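Local coordinates for diaminopimelate decarboxylase (Phaeodactylum tricornutum, PDB 7JPJ), which probably catalyses the pyridoxal-phosphate-dependent decarboxylation of diaminopimelate in lysine biosynthesis, working as an obligate dimer, at residues A[117-122]-A[197-202]; A[129-134]-A[193-198]; A[143-148]-A[172-177]. One frame throughout, in Å; residues are numbered along the deposited sequence.

Contact 1 of 3, residues A[117-122]-A[197-202]; sequences GVKLNA and VERIHT
R199 and N121 carry most of this contact, and the evidence is a side-on grip: two guanidinium nitrogens converge on one amide oxygen. R199 NE donates to N121 OD1 at 2.6 Å, in the carbonyl plane and on a lone pair. R199 NH2 reaches the same N121 OD1 at 2.9 Å, but tilted out of that carbonyl plane. OD1 lies close to the guanidinium plane for both bonds, while the amide as a whole is turned 49° from it. The arginine chain is straight as far as CD and then bends at chi3 (62°), which sets NE off the line of the chain. E198, the preceding residue, forms a salt bridge, R199 NH1 to E198 OE2 3.1 Å, with the donor above the carboxylate plane. This bridge would probably help fix the rotation of the guanidinium.

K119 crosses R199 at about a right angle. Its CB lies 3.3 Å from R199 NH2 and its CD 3.7 Å from R199 NH1, so the aliphatic part does the touching. The tip leads away, to a weak bond with E97 O. On the other branch of N121, ND2 stands obliquely beside the imidazole, 3.4 Å from H201 CD2, and H201 ND1 is itself held by N234 O.

The axes of 119-122 and 197-201 pass 7.9 Å apart at 51°, too far for direct backbone pairing, and strand 141-147 pairs with both. L120 turns outward to helix 125-134, whereas N121, R199 and H201 face inward, with the H201 side chain about 8 Å from that of K60, the predicted cofactor lysine. N121 and R199 thus bridge over the intervening strand of the parallel barrel, which fits the TIM-barrel, PLP-binding domain assigned to this family.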
ATOM      1  N   GLY A 117      -1.838  16.582  28.431  1.00 25.92           N
ATOM      2  CA  GLY A 117      -1.774  15.379  29.238  1.00 23.56           C
ATOM      3  C   GLY A 117      -1.289  14.157  28.487  1.00 21.83           C
ATOM      4  O   GLY A 117      -1.344  13.040  29.007  1.00 21.57           O
ATOM      5  N   VAL A 118      -0.812  14.352  27.263  1.00 22.75           N
ATOM      6  CA  VAL A 118      -0.298  13.249  26.459  1.00 21.39           C
ATOM      7  C   VAL A 118       1.089  12.874  26.961  1.00 20.91           C
ATOM      8  O   VAL A 118       1.982  13.725  27.052  1.00 21.10           O
ATOM      9  CB  VAL A 118      -0.266  13.626  24.970  1.00 20.87           C
ATOM     10  CG1 VAL A 118       0.479  12.570  24.170  1.00 19.73           C
ATOM     11  CG2 VAL A 118      -1.680  13.811  24.441  1.00 21.55           C
ATOM     12  N   LYS A 119       1.272  11.598  27.288  1.00 21.97           N
ATOM     13  CA  LYS A 119       2.566  11.100  27.734  1.00 21.52           C
ATOM     14  C   LYS A 119       3.442  10.782  26.528  1.00 20.73           C
ATOM     15  O   LYS A 119       3.010  10.085  25.605  1.00 20.31           O
ATOM     16  CB  LYS A 119       2.384   9.857  28.604  1.00 21.84           C
ATOM     17  CG  LYS A 119       1.419  10.051  29.767  1.00 22.93           C
ATOM     18  CD  LYS A 119       1.385   8.829  30.664  1.00 23.55           C
ATOM     19  CE  LYS A 119       0.544   9.074  31.907  1.00 24.90           C
ATOM     20  NZ  LYS A 119      -0.895   9.269  31.589  1.00 25.30           N
ATOM     21  N   LEU A 120       4.668  11.296  26.533  1.00 21.02           N
ATOM     22  CA  LEU A 120       5.588  11.120  25.418  1.00 20.73           C
ATOM     23  C   LEU A 120       6.651  10.087  25.767  1.00 20.78           C
ATOM     24  O   LEU A 120       7.265  10.153  26.837  1.00 21.31           O
ATOM     25  CB  LEU A 120       6.257  12.444  25.043  1.00 21.27           C
ATOM     26  CG  LEU A 120       7.363  12.313  23.991  1.00 21.22           C
ATOM     27  CD1 LEU A 120       6.788  11.855  22.658  1.00 20.93           C
ATOM     28  CD2 LEU A 120       8.131  13.614  23.830  1.00 22.04           C
ATOM     29  N   ASN A 121       6.863   9.137  24.860  1.00 21.03           N
ATOM     30  CA  ASN A 121       7.983   8.207  24.939  1.00 21.96           C
ATOM     31  C   ASN A 121       9.031   8.670  23.933  1.00 22.19           C
ATOM     32  O   ASN A 121       8.828   8.555  22.721  1.00 22.01           O
ATOM     33  CB  ASN A 121       7.537   6.775  24.650  1.00 22.42           C
ATOM     34  CG  ASN A 121       6.659   6.202  25.748  1.00 22.64           C
ATOM     35  OD1 ASN A 121       6.696   6.655  26.893  1.00 22.78           O
ATOM     36  ND2 ASN A 121       5.858   5.199  25.402  1.00 22.84           N
ATOM     37  N   ALA A 122      10.139   9.209  24.438  1.00 22.03           N
ATOM     38  CA  ALA A 122      11.218   9.674  23.577  1.00 22.46           C
ATOM     39  C   ALA A 122      11.850   8.487  22.859  1.00 23.77           C
ATOM     40  O   ALA A 122      12.292   7.527  23.500  1.00 25.19           O
ATOM     41  CB  ALA A 122      12.260  10.429  24.397  1.00 23.16           C
ATOM     42  N   VAL A 197      12.769  10.572  34.286  1.00 25.16           N
ATOM     43  CA  VAL A 197      12.399   9.397  33.504  1.00 23.85           C
ATOM     44  C   VAL A 197      11.458   8.542  34.345  1.00 23.57           C
ATOM     45  O   VAL A 197      11.864   7.964  35.356  1.00 24.07           O
ATOM     46  CB  VAL A 197      13.634   8.602  33.070  1.00 23.67           C
ATOM     47  CG1 VAL A 197      13.241   7.510  32.092  1.00 22.51           C
ATOM     48  CG2 VAL A 197      14.660   9.530  32.455  1.00 24.30           C
ATOM     49  N   GLU A 198      10.195   8.457  33.928  1.00 25.05           N
ATOM     50  CA  GLU A 198       9.184   7.720  34.671  1.00 24.07           C
ATOM     51  C   GLU A 198       8.811   6.392  34.034  1.00 23.35           C
ATOM     52  O   GLU A 198       8.165   5.572  34.697  1.00 22.72           O
ATOM     53  CB  GLU A 198       7.912   8.566  34.833  1.00 24.15           C
ATOM     54  CG  GLU A 198       7.096   8.716  33.554  1.00 24.20           C
ATOM     55  CD  GLU A 198       5.740   9.368  33.785  1.00 24.29           C
ATOM     56  OE1 GLU A 198       5.404   9.659  34.953  1.00 24.33           O
ATOM     57  OE2 GLU A 198       5.009   9.592  32.795  1.00 24.41           O
ATOM     58  N   ARG A 199       9.199   6.148  32.784  1.00 22.79           N
ATOM     59  CA  ARG A 199       8.701   4.994  32.051  1.00 22.15           C
ATOM     60  C   ARG A 199       9.702   4.586  30.980  1.00 22.68           C
ATOM     61  O   ARG A 199      10.253   5.436  30.277  1.00 23.26           O
ATOM     62  CB  ARG A 199       7.335   5.307  31.426  1.00 21.46           C
ATOM     63  CG  ARG A 199       6.836   4.297  30.412  1.00 20.67           C
ATOM     64  CD  ARG A 199       5.491   4.727  29.836  1.00 20.02           C
ATOM     65  NE  ARG A 199       5.578   5.997  29.119  1.00 20.93           N
ATOM     66  CZ  ARG A 199       5.193   7.170  29.616  1.00 21.54           C
ATOM     67  NH1 ARG A 199       4.690   7.239  30.841  1.00 21.35           N
ATOM     68  NH2 ARG A 199       5.313   8.273  28.889  1.00 22.51           N
ATOM     69  N   ILE A 200       9.933   3.279  30.871  1.00 21.88           N
ATOM     70  CA  ILE A 200      10.773   2.691  29.836  1.00 22.60           C
ATOM     71  C   ILE A 200       9.871   1.950  28.860  1.00 22.07           C
ATOM     72  O   ILE A 200       8.881   1.330  29.266  1.00 21.16           O
ATOM     73  CB  ILE A 200      11.837   1.748  30.437  1.00 23.33           C
ATOM     74  CG1 ILE A 200      12.760   2.517  31.385  1.00 23.73           C
ATOM     75  CG2 ILE A 200      12.662   1.084  29.344  1.00 24.41           C
ATOM     76  CD1 ILE A 200      13.647   3.533  30.688  1.00 24.45           C
ATOM     77  N   HIS A 201      10.204   2.026  27.573  1.00 23.72           N
ATOM     78  CA  HIS A 201       9.413   1.422  26.510  1.00 23.41           C
ATOM     79  C   HIS A 201      10.296   0.495  25.687  1.00 24.92           C
ATOM     80  O   HIS A 201      11.383   0.888  25.254  1.00 25.96           O
ATOM     81  CB  HIS A 201       8.791   2.497  25.611  1.00 22.87           C
ATOM     82  CG  HIS A 201       7.765   1.972  24.655  1.00 22.05           C
ATOM     83  ND1 HIS A 201       7.310   0.671  24.687  1.00 21.82           N
ATOM     84  CD2 HIS A 201       7.102   2.575  23.640  1.00 21.40           C
ATOM     85  CE1 HIS A 201       6.414   0.495  23.732  1.00 20.89           C
ATOM     86  NE2 HIS A 201       6.269   1.637  23.083  1.00 20.57           N
ATOM     87  N   THR A 202       9.825  -0.727  25.473  1.00 23.99           N
ATOM     88  CA  THR A 202      10.520  -1.702  24.648  1.00 25.61           C
ATOM     89  C   THR A 202       9.510  -2.352  23.713  1.00 25.47           C
ATOM     90  O   THR A 202       8.298  -2.292  23.936  1.00 23.74           O
ATOM     91  CB  THR A 202      11.220  -2.766  25.508  1.00 26.31           C
ATOM     92  OG1 THR A 202      12.151  -3.499  24.707  1.00 27.95           O
ATOM     93  CG2 THR A 202      10.202  -3.734  26.072  1.00 25.39           C
TER

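Contact 2 of 3, residues A[129-134]-A[193-198]; sequences ERFGEH and YGLEVE
E129 O accepts the amide of E133 at 2.7 Å, an ordinary helical bond, and the ring of Y193 lies against this same turn. The setting is the outer layer of the TIM-barrel domain: helix 125-134 meets the residues that follow helix 185-192 and lead into strand 196-201. Y193 is the principal contributor. Its CG, anti to the carbonyl carbon (chi1 -56°), is brought to the G132 carbonyl, with Y193 CG 3.4 Å from both G132 C and G132 O. The ring lies flat on the helix backbone: over one face, E133 N stands 3.7 Å above the ring plane at its centre, and G132 C is offset toward the rim. G132 O comes to 3.2 Å from Y193 CD1. A CB on G132 would point toward Y193 and clash with its CD2, so the close approach depends on the missing side chain.

E133 runs alongside the tyrosine in the same direction, bringing its CG to 3.6 Å from Y193 OH; a methylene meets the phenol oxygen, and the carboxylate plane stands 81° from the ring. Beyond Y193, G194 has positive phi and is the C-prime residue of the Schellman motif ending helix 185-192. That turn brings L195 toward helix 125-134: its CD2 packs 4.0 Å from G132 CA and also meets F131 in the plane of the phenyl ring, at the edge, with L195 CD2 3.9 Å from F131 CD2.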
ATOM      1  N   GLU A 129      16.179  15.572  23.431  1.00 25.28           N
ATOM      2  CA  GLU A 129      16.774  16.898  23.549  1.00 26.65           C
ATOM      3  C   GLU A 129      15.762  17.990  23.224  1.00 26.44           C
ATOM      4  O   GLU A 129      15.730  19.030  23.893  1.00 27.38           O
ATOM      5  CB  GLU A 129      17.998  17.007  22.642  1.00 27.68           C
ATOM      6  CG  GLU A 129      19.204  16.226  23.138  1.00 28.86           C
ATOM      7  CD  GLU A 129      20.346  16.226  22.141  1.00 30.21           C
ATOM      8  OE1 GLU A 129      20.091  16.496  20.947  1.00 29.82           O
ATOM      9  OE2 GLU A 129      21.495  15.962  22.552  1.00 31.67           O
ATOM     10  N   ARG A 130      14.926  17.775  22.203  1.00 24.09           N
ATOM     11  CA  ARG A 130      13.877  18.742  21.895  1.00 25.14           C
ATOM     12  C   ARG A 130      12.879  18.850  23.042  1.00 24.57           C
ATOM     13  O   ARG A 130      12.422  19.950  23.379  1.00 25.63           O
ATOM     14  CB  ARG A 130      13.169  18.356  20.595  1.00 26.03           C
ATOM     15  CG  ARG A 130      14.041  18.471  19.347  1.00 26.73           C
ATOM     16  CD  ARG A 130      13.292  18.025  18.101  1.00 27.30           C
ATOM     17  NE  ARG A 130      12.140  18.879  17.830  1.00 28.40           N
ATOM     18  CZ  ARG A 130      11.200  18.608  16.929  1.00 28.08           C
ATOM     19  NH1 ARG A 130      11.271  17.498  16.205  1.00 27.09           N
ATOM     20  NH2 ARG A 130      10.187  19.448  16.756  1.00 28.54           N
ATOM     21  N   PHE A 131      12.532  17.717  23.657  1.00 24.67           N
ATOM     22  CA  PHE A 131      11.665  17.742  24.831  1.00 24.67           C
ATOM     23  C   PHE A 131      12.340  18.465  25.990  1.00 26.22           C
ATOM     24  O   PHE A 131      11.724  19.301  26.661  1.00 27.07           O
ATOM     25  CB  PHE A 131      11.294  16.311  25.227  1.00 23.59           C
ATOM     26  CG  PHE A 131      10.245  16.225  26.298  1.00 23.58           C
ATOM     27  CD1 PHE A 131       8.901  16.204  25.968  1.00 22.92           C
ATOM     28  CD2 PHE A 131      10.604  16.152  27.633  1.00 24.48           C
ATOM     29  CE1 PHE A 131       7.934  16.117  26.952  1.00 23.16           C
ATOM     30  CE2 PHE A 131       9.644  16.068  28.618  1.00 24.70           C
ATOM     31  CZ  PHE A 131       8.306  16.050  28.277  1.00 24.04           C
ATOM     32  N   GLY A 132      13.617  18.163  26.232  1.00 24.80           N
ATOM     33  CA  GLY A 132      14.322  18.794  27.337  1.00 26.52           C
ATOM     34  C   GLY A 132      14.557  20.278  27.125  1.00 28.04           C
ATOM     35  O   GLY A 132      14.528  21.060  28.078  1.00 29.55           O
ATOM     36  N   GLU A 133      14.807  20.685  25.877  1.00 28.17           N
ATOM     37  CA  GLU A 133      14.965  22.105  25.573  1.00 29.83           C
ATOM     38  C   GLU A 133      13.708  22.889  25.928  1.00 30.22           C
ATOM     39  O   GLU A 133      13.788  24.032  26.394  1.00 32.20           O
ATOM     40  CB  GLU A 133      15.308  22.296  24.092  1.00 29.64           C
ATOM     41  CG  GLU A 133      16.769  22.055  23.734  1.00 30.41           C
ATOM     42  CD  GLU A 133      17.041  22.159  22.235  1.00 30.29           C
ATOM     43  OE1 GLU A 133      18.215  22.002  21.835  1.00 31.15           O
ATOM     44  OE2 GLU A 133      16.089  22.399  21.459  1.00 29.58           O
ATOM     45  N   HIS A 134      12.536  22.289  25.721  1.00 27.83           N
ATOM     46  CA  HIS A 134      11.283  23.000  25.940  1.00 28.36           C
ATOM     47  C   HIS A 134      10.848  22.972  27.401  1.00 29.06           C
ATOM     48  O   HIS A 134      10.183  23.908  27.860  1.00 30.58           O
ATOM     49  CB  HIS A 134      10.187  22.405  25.054  1.00 26.68           C
ATOM     50  CG  HIS A 134       8.967  23.263  24.943  1.00 27.78           C
ATOM     51  ND1 HIS A 134       7.914  23.176  25.827  1.00 28.39           N
ATOM     52  CD2 HIS A 134       8.633  24.229  24.054  1.00 29.54           C
ATOM     53  CE1 HIS A 134       6.982  24.049  25.487  1.00 31.31           C
ATOM     54  NE2 HIS A 134       7.394  24.701  24.414  1.00 31.93           N
ATOM     55  N   TYR A 193      18.709  18.819  31.310  1.00 30.18           N
ATOM     56  CA  TYR A 193      17.426  19.510  31.302  1.00 30.46           C
ATOM     57  C   TYR A 193      16.585  19.206  32.535  1.00 30.22           C
ATOM     58  O   TYR A 193      15.404  19.567  32.570  1.00 30.30           O
ATOM     59  CB  TYR A 193      16.651  19.160  30.030  1.00 29.21           C
ATOM     60  CG  TYR A 193      17.411  19.460  28.757  1.00 29.57           C
ATOM     61  CD1 TYR A 193      17.694  20.771  28.385  1.00 31.43           C
ATOM     62  CD2 TYR A 193      17.842  18.436  27.923  1.00 28.26           C
ATOM     63  CE1 TYR A 193      18.387  21.053  27.221  1.00 31.94           C
ATOM     64  CE2 TYR A 193      18.536  18.709  26.757  1.00 28.76           C
ATOM     65  CZ  TYR A 193      18.806  20.018  26.411  1.00 30.58           C
ATOM     66  OH  TYR A 193      19.496  20.293  25.251  1.00 31.23           O
ATOM     67  N   GLY A 194      17.161  18.560  33.544  1.00 30.11           N
ATOM     68  CA  GLY A 194      16.421  18.272  34.760  1.00 30.11           C
ATOM     69  C   GLY A 194      15.214  17.387  34.555  1.00 28.48           C
ATOM     70  O   GLY A 194      14.244  17.487  35.313  1.00 28.75           O
ATOM     71  N   LEU A 195      15.247  16.520  33.547  1.00 27.61           N
ATOM     72  CA  LEU A 195      14.123  15.648  33.254  1.00 26.12           C
ATOM     73  C   LEU A 195      13.942  14.602  34.352  1.00 25.60           C
ATOM     74  O   LEU A 195      14.802  14.400  35.213  1.00 26.22           O
ATOM     75  CB  LEU A 195      14.322  14.952  31.908  1.00 24.81           C
ATOM     76  CG  LEU A 195      14.415  15.844  30.675  1.00 25.27           C
ATOM     77  CD1 LEU A 195      14.620  14.995  29.438  1.00 24.02           C
ATOM     78  CD2 LEU A 195      13.165  16.694  30.545  1.00 25.80           C
ATOM     79  N   GLU A 196      12.797  13.928  34.307  1.00 27.09           N
ATOM     80  CA  GLU A 196      12.501  12.808  35.194  1.00 26.46           C
ATOM     81  C   GLU A 196      11.997  11.652  34.341  1.00 25.85           C
ATOM     82  O   GLU A 196      10.921  11.744  33.741  1.00 25.79           O
ATOM     83  CB  GLU A 196      11.472  13.193  36.256  1.00 26.55           C
ATOM     84  CG  GLU A 196      11.099  12.045  37.185  1.00 25.93           C
ATOM     85  CD  GLU A 196      10.589  12.521  38.532  1.00 26.12           C
ATOM     86  OE1 GLU A 196       9.474  12.112  38.920  1.00 25.97           O
ATOM     87  OE2 GLU A 196      11.302  13.303  39.200  1.00 27.10           O
ATOM     88  N   VAL A 197      12.769  10.572  34.286  1.00 25.16           N
ATOM     89  CA  VAL A 197      12.399   9.397  33.504  1.00 23.85           C
ATOM     90  C   VAL A 197      11.458   8.542  34.345  1.00 23.57           C
ATOM     91  O   VAL A 197      11.864   7.964  35.356  1.00 24.07           O
ATOM     92  CB  VAL A 197      13.634   8.602  33.070  1.00 23.67           C
ATOM     93  CG1 VAL A 197      13.241   7.510  32.092  1.00 22.51           C
ATOM     94  CG2 VAL A 197      14.660   9.530  32.455  1.00 24.30           C
ATOM     95  N   GLU A 198      10.195   8.457  33.928  1.00 25.05           N
ATOM     96  CA  GLU A 198       9.184   7.720  34.671  1.00 24.07           C
ATOM     97  C   GLU A 198       8.811   6.392  34.034  1.00 23.35           C
ATOM     98  O   GLU A 198       8.165   5.572  34.697  1.00 22.72           O
ATOM     99  CB  GLU A 198       7.912   8.566  34.833  1.00 24.15           C
ATOM    100  CG  GLU A 198       7.096   8.716  33.554  1.00 24.20           C
ATOM    101  CD  GLU A 198       5.740   9.368  33.785  1.00 24.29           C
ATOM    102  OE1 GLU A 198       5.404   9.659  34.953  1.00 24.33           O
ATOM    103  OE2 GLU A 198       5.009   9.592  32.795  1.00 24.41           O
TER

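Contact 3 of 3, residues A[143-148]-A[172-177]; sequences GVRVNP and SSFGIW
R145 runs past G175 and F174 where a short strand, 176-177, adds parallel pairing to the end of TIM-barrel strand 141-147. From CB the arginine chain is extended, with CG anti to the backbone N (chi1 173°). R145 CG passes 3.7 Å from G175 CA. Further out, NE and CZ come near F174 CB. At the tip, R145 NH2 is 3.5 Å from F174 CB, which lies over one guanidinium face, while the two planar groups are 54° apart. An alanine here would probably open a gap beside G175 CA and F174 CB. The R145 side chain is about 7 Å from that of K60, the predicted cofactor lysine, and the F174 side chain about 9 Å from the bound D-lysine.

The pairing rests on two bonds: I176 N to R145 O, 3.0 Å and nearly straight at 168°, and N147 N to I176 O, 2.6 Å. V146 and I176 point to one side of the sheet, N147 and W177 to the other. W177 NE1 bonds T302 of the second subunit. The N147 amide, whose ND2 donates to G169 O, stands nearly perpendicular to the indole and meets its edge, with N147 CG 3.5 Å from W177 CZ3.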
ATOM      1  N   GLY A 143       8.763   9.404  28.871  1.00 22.93           N
ATOM      2  CA  GLY A 143       9.129   8.027  28.635  1.00 23.38           C
ATOM      3  C   GLY A 143      10.317   7.929  27.694  1.00 23.84           C
ATOM      4  O   GLY A 143      10.615   8.854  26.942  1.00 23.21           O
ATOM      5  N   VAL A 144      11.002   6.790  27.754  1.00 21.70           N
ATOM      6  CA  VAL A 144      12.195   6.534  26.951  1.00 22.19           C
ATOM      7  C   VAL A 144      12.067   5.151  26.326  1.00 22.53           C
ATOM      8  O   VAL A 144      12.003   4.149  27.047  1.00 23.51           O
ATOM      9  CB  VAL A 144      13.483   6.621  27.788  1.00 23.66           C
ATOM     10  CG1 VAL A 144      14.704   6.437  26.905  1.00 24.37           C
ATOM     11  CG2 VAL A 144      13.557   7.951  28.521  1.00 23.66           C
ATOM     12  N   ARG A 145      12.040   5.094  24.995  1.00 20.97           N
ATOM     13  CA  ARG A 145      12.055   3.818  24.291  1.00 23.90           C
ATOM     14  C   ARG A 145      13.493   3.406  24.002  1.00 27.71           C
ATOM     15  O   ARG A 145      14.271   4.188  23.445  1.00 27.35           O
ATOM     16  CB  ARG A 145      11.258   3.875  22.987  1.00 22.50           C
ATOM     17  CG  ARG A 145      11.422   2.598  22.169  1.00 25.86           C
ATOM     18  CD  ARG A 145      10.337   2.396  21.128  1.00 23.83           C
ATOM     19  NE  ARG A 145      10.591   1.188  20.343  1.00 27.29           N
ATOM     20  CZ  ARG A 145       9.736   0.661  19.473  1.00 26.10           C
ATOM     21  NH1 ARG A 145       8.558   1.235  19.269  1.00 22.07           N
ATOM     22  NH2 ARG A 145      10.058  -0.440  18.806  1.00 29.09           N
ATOM     23  N   VAL A 146      13.837   2.176  24.371  1.00 23.79           N
ATOM     24  CA  VAL A 146      15.199   1.667  24.264  1.00 25.69           C
ATOM     25  C   VAL A 146      15.250   0.589  23.192  1.00 26.73           C
ATOM     26  O   VAL A 146      14.365  -0.272  23.118  1.00 26.84           O
ATOM     27  CB  VAL A 146      15.696   1.111  25.615  1.00 27.33           C
ATOM     28  CG1 VAL A 146      17.115   0.573  25.489  1.00 29.65           C
ATOM     29  CG2 VAL A 146      15.612   2.177  26.694  1.00 26.55           C
ATOM     30  N   ASN A 147      16.282   0.651  22.348  1.00 27.71           N
ATOM     31  CA  ASN A 147      16.656  -0.479  21.508  1.00 29.56           C
ATOM     32  C   ASN A 147      17.592  -1.357  22.327  1.00 32.12           C
ATOM     33  O   ASN A 147      18.770  -1.014  22.494  1.00 33.29           O
ATOM     34  CB  ASN A 147      17.327  -0.017  20.212  1.00 29.78           C
ATOM     35  CG  ASN A 147      17.620  -1.166  19.252  1.00 31.87           C
ATOM     36  OD1 ASN A 147      17.611  -2.335  19.634  1.00 33.63           O
ATOM     37  ND2 ASN A 147      17.888  -0.828  17.997  1.00 31.95           N
ATOM     38  N   PRO A 148      17.114  -2.493  22.845  1.00 33.31           N
ATOM     39  CA  PRO A 148      17.922  -3.283  23.788  1.00 35.90           C
ATOM     40  C   PRO A 148      19.174  -3.897  23.186  1.00 38.71           C
ATOM     41  O   PRO A 148      19.933  -4.541  23.919  1.00 41.25           O
ATOM     42  CB  PRO A 148      16.950  -4.384  24.247  1.00 36.60           C
ATOM     43  CG  PRO A 148      15.587  -3.911  23.840  1.00 33.91           C
ATOM     44  CD  PRO A 148      15.799  -3.103  22.603  1.00 32.58           C
ATOM     45  N   SER A 172      17.777  -2.035  13.303  1.00 27.14           N
ATOM     46  CA  SER A 172      16.532  -1.333  13.574  1.00 26.41           C
ATOM     47  C   SER A 172      16.811   0.101  13.994  1.00 26.18           C
ATOM     48  O   SER A 172      17.729   0.365  14.777  1.00 26.96           O
ATOM     49  CB  SER A 172      15.730  -2.039  14.665  1.00 26.96           C
ATOM     50  OG  SER A 172      14.351  -1.746  14.546  1.00 25.99           O
ATOM     51  N   SER A 173      16.007   1.024  13.476  1.00 25.17           N
ATOM     52  CA  SER A 173      16.093   2.424  13.860  1.00 25.11           C
ATOM     53  C   SER A 173      15.180   2.776  15.027  1.00 25.38           C
ATOM     54  O   SER A 173      15.245   3.907  15.522  1.00 25.52           O
ATOM     55  CB  SER A 173      15.756   3.320  12.665  1.00 24.09           C
ATOM     56  OG  SER A 173      14.445   3.060  12.193  1.00 23.28           O
ATOM     57  N   PHE A 174      14.343   1.844  15.480  1.00 26.55           N
ATOM     58  CA  PHE A 174      13.408   2.129  16.560  1.00 26.61           C
ATOM     59  C   PHE A 174      14.135   2.263  17.892  1.00 27.67           C
ATOM     60  O   PHE A 174      15.027   1.474  18.214  1.00 28.55           O
ATOM     61  CB  PHE A 174      12.353   1.027  16.668  1.00 26.30           C
ATOM     62  CG  PHE A 174      11.608   0.762  15.392  1.00 24.89           C
ATOM     63  CD1 PHE A 174      11.338   1.783  14.499  1.00 23.99           C
ATOM     64  CD2 PHE A 174      11.171  -0.519  15.092  1.00 24.73           C
ATOM     65  CE1 PHE A 174      10.647   1.533  13.327  1.00 22.63           C
ATOM     66  CE2 PHE A 174      10.481  -0.778  13.926  1.00 23.36           C
ATOM     67  CZ  PHE A 174      10.217   0.250  13.040  1.00 22.20           C
ATOM     68  N   GLY A 175      13.736   3.259  18.674  1.00 25.22           N
ATOM     69  CA  GLY A 175      14.285   3.443  20.003  1.00 25.69           C
ATOM     70  C   GLY A 175      15.734   3.901  19.989  1.00 26.03           C
ATOM     71  O   GLY A 175      16.389   4.008  18.953  1.00 25.91           O
ATOM     72  N   ILE A 176      16.234   4.173  21.188  1.00 25.26           N
ATOM     73  CA  ILE A 176      17.602   4.631  21.389  1.00 25.45           C
ATOM     74  C   ILE A 176      18.500   3.423  21.597  1.00 26.14           C
ATOM     75  O   ILE A 176      18.151   2.488  22.326  1.00 26.57           O
ATOM     76  CB  ILE A 176      17.685   5.598  22.584  1.00 25.28           C
ATOM     77  CG1 ILE A 176      16.627   6.696  22.457  1.00 24.79           C
ATOM     78  CG2 ILE A 176      19.074   6.204  22.692  1.00 25.56           C
ATOM     79  CD1 ILE A 176      16.691   7.736  23.556  1.00 24.68           C
ATOM     80  N   TRP A 177      19.662   3.441  20.947  1.00 26.87           N
ATOM     81  CA  TRP A 177      20.620   2.350  21.070  1.00 27.63           C
ATOM     82  C   TRP A 177      21.026   2.162  22.527  1.00 28.03           C
ATOM     83  O   TRP A 177      21.328   3.131  23.229  1.00 27.75           O
ATOM     84  CB  TRP A 177      21.846   2.635  20.199  1.00 27.69           C
ATOM     85  CG  TRP A 177      22.726   1.444  19.940  1.00 28.42           C
ATOM     86  CD1 TRP A 177      24.085   1.390  20.070  1.00 28.92           C
ATOM     87  CD2 TRP A 177      22.315   0.143  19.500  1.00 28.78           C
ATOM     88  NE1 TRP A 177      24.544   0.138  19.743  1.00 29.59           N
ATOM     89  CE2 TRP A 177      23.477  -0.647  19.390  1.00 29.50           C
ATOM     90  CE3 TRP A 177      21.077  -0.434  19.192  1.00 28.55           C
ATOM     91  CZ2 TRP A 177      23.439  -1.980  18.986  1.00 30.00           C
ATOM     92  CZ3 TRP A 177      21.040  -1.754  18.793  1.00 29.01           C
ATOM     93  CH2 TRP A 177      22.214  -2.513  18.692  1.00 29.72           C
TER

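Overall arrangement
All three contacts draw on one parallel barrel and its surroundings. Contact 1 spans two barrel strands with inward side chains; contact 3 sits at the end of strand 141-147, facing the dimer partner, and G143 of that strand probably bonds the backbone of L120 and A122. Contact 2 lies further out, in the helical layer, still mostly buried, with E133 exposed at its rim; it shares V197 and E198 with contact 1 and touches it where L120 packs on F131. Their chemistry follows position: contact 1 is a largely buried polar cluster with partly exposed charges at its rim, contact 2 is ring and aliphatic packing on a helix backbone, and contact 3 is true strand pairing.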